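Long-range contact in aminotransferase (Psychrobacter arcticus 273-4, PDB 3IF2), which probably transfers amino groups between amino acids and keto acids, perhaps from valine to pyruvate, using pyridoxal 5'-phosphate as cofactor: residues F272-I277 against T284-A289. Sequence-based numbering, arbitrary orientation.
Sequences FSLSKI and TGIIVA. With PLP (pyridoxal-5'-phosphate), chain C.
Phe272 and Ile286 form the antiparallel hydrogen-bonded pair of this hairpin. Phe272 N donates to Ile286 O (2.7 Å), and Ile286 N donates back to Phe272 O. Leu274 N extends the pairing past the strand end, 3.1 Å from Thr284 O. The side chains of Phe272 and Ile286 share one face of the sheet, CB to CB at 3.9 Å. With CG anti to its carbonyl carbon (chi1 -50°), the Phe272 ring brings CE1 obliquely to 3.7 Å from Val288 CG2. Leu274 CD1 packs against Thr284 CB at 3.7 Å, and helix 86-100 covers this apolar side through Phe88, Leu92 and Phe96.

On the opposite face, at the non-hydrogen-bonded pair Ser273 and Gly285, the serine hydroxyl meets the cofactor phosphate. Ser273 OG, anti to its own N (chi1 -175°), donates to O2P at 2.5 Å and accepts from Ser275 N (angle at H 166°), closing an ST turn. Ser275 OG donates to O3P, and a water links that hydroxyl to Thr284 N. Lys276 NZ donates to O4A of the cofactor, 2.7 Å away. An alanine in place of Ser273 would probably leave O2P without this donor and Ser275 N without its acceptor, setting the turn freer to shift.

Further out, Tyr79 of the second subunit packs on Ser275 and Lys276. Gly285 and Ile287 bond through their backbones to strand 109-112, whose following helix supplies Ser115 N to the cofactor. The position of Lys276 beside the aldehyde end of the cofactor is consistent with the lysine that forms the internal Schiff base in this family, although no covalent link is modelled. The serine hydroxyls grip the phosphate oxygens, while Arg283 would probably offset their negative charge.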
ATOM      1  N   PHE A 272       6.540   9.891  10.175  1.00 36.42           N
ATOM      2  CA  PHE A 272       7.951   9.590   9.920  1.00 35.97           C
ATOM      3  C   PHE A 272       8.000   8.577   8.790  1.00 35.10           C
ATOM      4  O   PHE A 272       6.971   8.038   8.365  1.00 35.18           O
ATOM      5  CB  PHE A 272       8.659   9.011  11.141  1.00 37.16           C
ATOM      6  CG  PHE A 272       8.470   9.803  12.395  1.00 38.08           C
ATOM      7  CD1 PHE A 272       7.331   9.612  13.177  1.00 38.12           C
ATOM      8  CD2 PHE A 272       9.441  10.725  12.816  1.00 38.84           C
ATOM      9  CE1 PHE A 272       7.146  10.332  14.348  1.00 38.47           C
ATOM     10  CE2 PHE A 272       9.271  11.450  13.993  1.00 38.86           C
ATOM     11  CZ  PHE A 272       8.122  11.251  14.767  1.00 39.12           C
ATOM     12  N   SER A 273       9.205   8.332   8.302  1.00 34.93           N
ATOM     13  CA  SER A 273       9.435   7.384   7.220  1.00 34.39           C
ATOM     14  C   SER A 273      10.833   6.784   7.325  1.00 34.87           C
ATOM     15  O   SER A 273      11.733   7.417   7.892  1.00 34.29           O
ATOM     16  CB  SER A 273       9.304   8.106   5.889  1.00 33.54           C
ATOM     17  OG  SER A 273       9.407   7.231   4.798  1.00 32.93           O
ATOM     18  N   LEU A 274      10.974   5.560   6.800  1.00 35.65           N
ATOM     19  CA  LEU A 274      12.274   4.881   6.665  1.00 36.35           C
ATOM     20  C   LEU A 274      12.886   5.124   5.271  1.00 36.88           C
ATOM     21  O   LEU A 274      13.997   4.668   4.993  1.00 36.67           O
ATOM     22  CB  LEU A 274      12.144   3.374   6.921  1.00 35.51           C
ATOM     23  CG  LEU A 274      11.696   2.884   8.297  1.00 35.22           C
ATOM     24  CD1 LEU A 274      11.759   1.324   8.342  1.00 34.64           C
ATOM     25  CD2 LEU A 274      12.558   3.505   9.378  1.00 34.43           C
ATOM     26  N   SER A 275      12.186   5.858   4.405  1.00 37.72           N
ATOM     27  CA  SER A 275      12.668   6.115   3.038  1.00 37.68           C
ATOM     28  C   SER A 275      13.944   6.952   2.980  1.00 37.14           C
ATOM     29  O   SER A 275      14.916   6.581   2.310  1.00 37.00           O
ATOM     30  CB  SER A 275      11.574   6.790   2.206  1.00 36.88           C
ATOM     31  OG  SER A 275      10.443   5.963   2.136  1.00 35.47           O
ATOM     32  N   LYS A 276      13.969   8.021   3.755  1.00 36.81           N
ATOM     33  CA  LYS A 276      15.090   8.963   3.691  1.00 36.95           C
ATOM     34  C   LYS A 276      16.275   8.640   4.585  1.00 36.88           C
ATOM     35  O   LYS A 276      17.273   9.355   4.547  1.00 36.62           O
ATOM     36  CB  LYS A 276      14.559  10.393   3.798  1.00 36.98           C
ATOM     37  CG  LYS A 276      13.339  10.680   2.835  1.00 36.26           C
ATOM     38  CD  LYS A 276      13.655  10.528   1.327  1.00 35.74           C
ATOM     39  CE  LYS A 276      12.401  10.537   0.455  1.00 36.02           C
ATOM     40  NZ  LYS A 276      11.442  11.593   0.845  1.00 36.70           N
ATOM     41  N   ILE A 277      16.179   7.558   5.372  1.00 36.48           N
ATOM     42  CA  ILE A 277      17.343   7.015   6.065  1.00 36.05           C
ATOM     43  C   ILE A 277      18.071   6.082   5.094  1.00 34.97           C
ATOM     44  O   ILE A 277      19.179   5.666   5.400  1.00 35.21           O
ATOM     45  CB  ILE A 277      17.054   6.315   7.462  1.00 36.71           C
ATOM     46  CG1 ILE A 277      16.320   4.966   7.358  1.00 37.09           C
ATOM     47  CG2 ILE A 277      16.255   7.241   8.343  1.00 37.14           C
ATOM     48  CD1 ILE A 277      16.205   4.219   8.702  1.00 37.79           C
ATOM     49  N   THR A 284       7.964   1.991   4.176  1.00 34.08           N
ATOM     50  CA  THR A 284       7.536   2.024   5.599  1.00 33.69           C
ATOM     51  C   THR A 284       7.324   3.451   6.086  1.00 34.04           C
ATOM     52  O   THR A 284       8.288   4.226   6.171  1.00 34.21           O
ATOM     53  CB  THR A 284       8.561   1.361   6.530  1.00 33.55           C
ATOM     54  OG1 THR A 284       8.925   0.095   5.984  1.00 34.06           O
ATOM     55  CG2 THR A 284       7.979   1.197   7.945  1.00 32.82           C
ATOM     56  N   GLY A 285       6.061   3.781   6.375  1.00 33.64           N
ATOM     57  CA  GLY A 285       5.666   5.054   6.977  1.00 33.67           C
ATOM     58  C   GLY A 285       5.304   4.782   8.435  1.00 32.61           C
ATOM     59  O   GLY A 285       4.816   3.699   8.745  1.00 32.79           O
ATOM     60  N   ILE A 286       5.545   5.754   9.313  1.00 31.90           N
ATOM     61  CA  ILE A 286       5.258   5.636  10.740  1.00 32.58           C
ATOM     62  C   ILE A 286       4.371   6.814  11.138  1.00 33.81           C
ATOM     63  O   ILE A 286       4.721   7.944  10.821  1.00 35.03           O
ATOM     64  CB  ILE A 286       6.559   5.715  11.591  1.00 32.88           C
ATOM     65  CG1 ILE A 286       7.632   4.707  11.114  1.00 34.17           C
ATOM     66  CG2 ILE A 286       6.244   5.542  13.094  1.00 32.28           C
ATOM     67  CD1 ILE A 286       9.059   4.925  11.737  1.00 34.46           C
ATOM     68  N   ILE A 287       3.256   6.561  11.840  1.00 33.65           N
ATOM     69  CA  ILE A 287       2.353   7.611  12.326  1.00 33.44           C
ATOM     70  C   ILE A 287       2.292   7.552  13.858  1.00 34.35           C
ATOM     71  O   ILE A 287       2.000   6.500  14.404  1.00 34.74           O
ATOM     72  CB  ILE A 287       0.881   7.477  11.763  1.00 32.45           C
ATOM     73  CG1 ILE A 287       0.832   7.630  10.240  1.00 32.56           C
ATOM     74  CG2 ILE A 287      -0.014   8.553  12.349  1.00 31.72           C
ATOM     75  CD1 ILE A 287      -0.571   7.381   9.600  1.00 32.47           C
ATOM     76  N   VAL A 288       2.593   8.675  14.523  1.00 34.93           N
ATOM     77  CA  VAL A 288       2.440   8.842  15.973  1.00 34.54           C
ATOM     78  C   VAL A 288       1.242   9.804  16.166  1.00 35.12           C
ATOM     79  O   VAL A 288       1.281  10.951  15.681  1.00 34.30           O
ATOM     80  CB  VAL A 288       3.706   9.380  16.631  1.00 34.42           C
ATOM     81  CG1 VAL A 288       3.457   9.675  18.131  1.00 33.07           C
ATOM     82  CG2 VAL A 288       4.861   8.373  16.423  1.00 33.28           C
ATOM     83  N   ALA A 289       0.186   9.331  16.854  1.00 34.88           N
ATOM     84  CA  ALA A 289      -1.054  10.115  17.020  1.00 34.36           C
ATOM     85  C   ALA A 289      -1.918   9.645  18.161  1.00 34.27           C
ATOM     86  O   ALA A 289      -1.584   8.682  18.841  1.00 36.30           O
ATOM     87  CB  ALA A 289      -1.856  10.049  15.725  1.00 33.27           C
TER
HETATM   88  N1  PLP C 500       7.302  13.707   2.718  1.00 49.48           N
HETATM   89  C2  PLP C 500       8.173  14.469   1.970  1.00 50.57           C
HETATM   90  C2A PLP C 500       8.422  15.876   2.415  1.00 50.11           C
HETATM   91  C3  PLP C 500       8.806  13.907   0.839  1.00 51.41           C
HETATM   92  O3  PLP C 500       9.682  14.627   0.070  1.00 50.06           O
HETATM   93  C4  PLP C 500       8.521  12.573   0.463  1.00 52.20           C
HETATM   94  C4A PLP C 500       9.011  12.115  -0.907  1.00 53.42           C
HETATM   95  O4A PLP C 500       9.599  11.037  -1.058  1.00 54.71           O
HETATM   96  C5  PLP C 500       7.606  11.805   1.257  1.00 50.64           C
HETATM   97  C6  PLP C 500       7.016  12.411   2.383  1.00 49.70           C
HETATM   98  C5A PLP C 500       7.191  10.360   0.917  1.00 48.52           C
HETATM   99  O4P PLP C 500       8.053   9.377   1.452  1.00 45.22           O
HETATM  100  P   PLP C 500       7.623   7.832   1.479  1.00 40.81           P
HETATM  101  O1P PLP C 500       6.270   7.413   0.957  1.00 40.33           O
HETATM  102  O2P PLP C 500       7.690   7.539   2.940  1.00 40.66           O
HETATM  103  O3P PLP C 500       8.663   7.133   0.695  1.00 38.75           O
HETATM  104  O   HOH W   1      10.272   3.317   3.103  1.00 35.13           O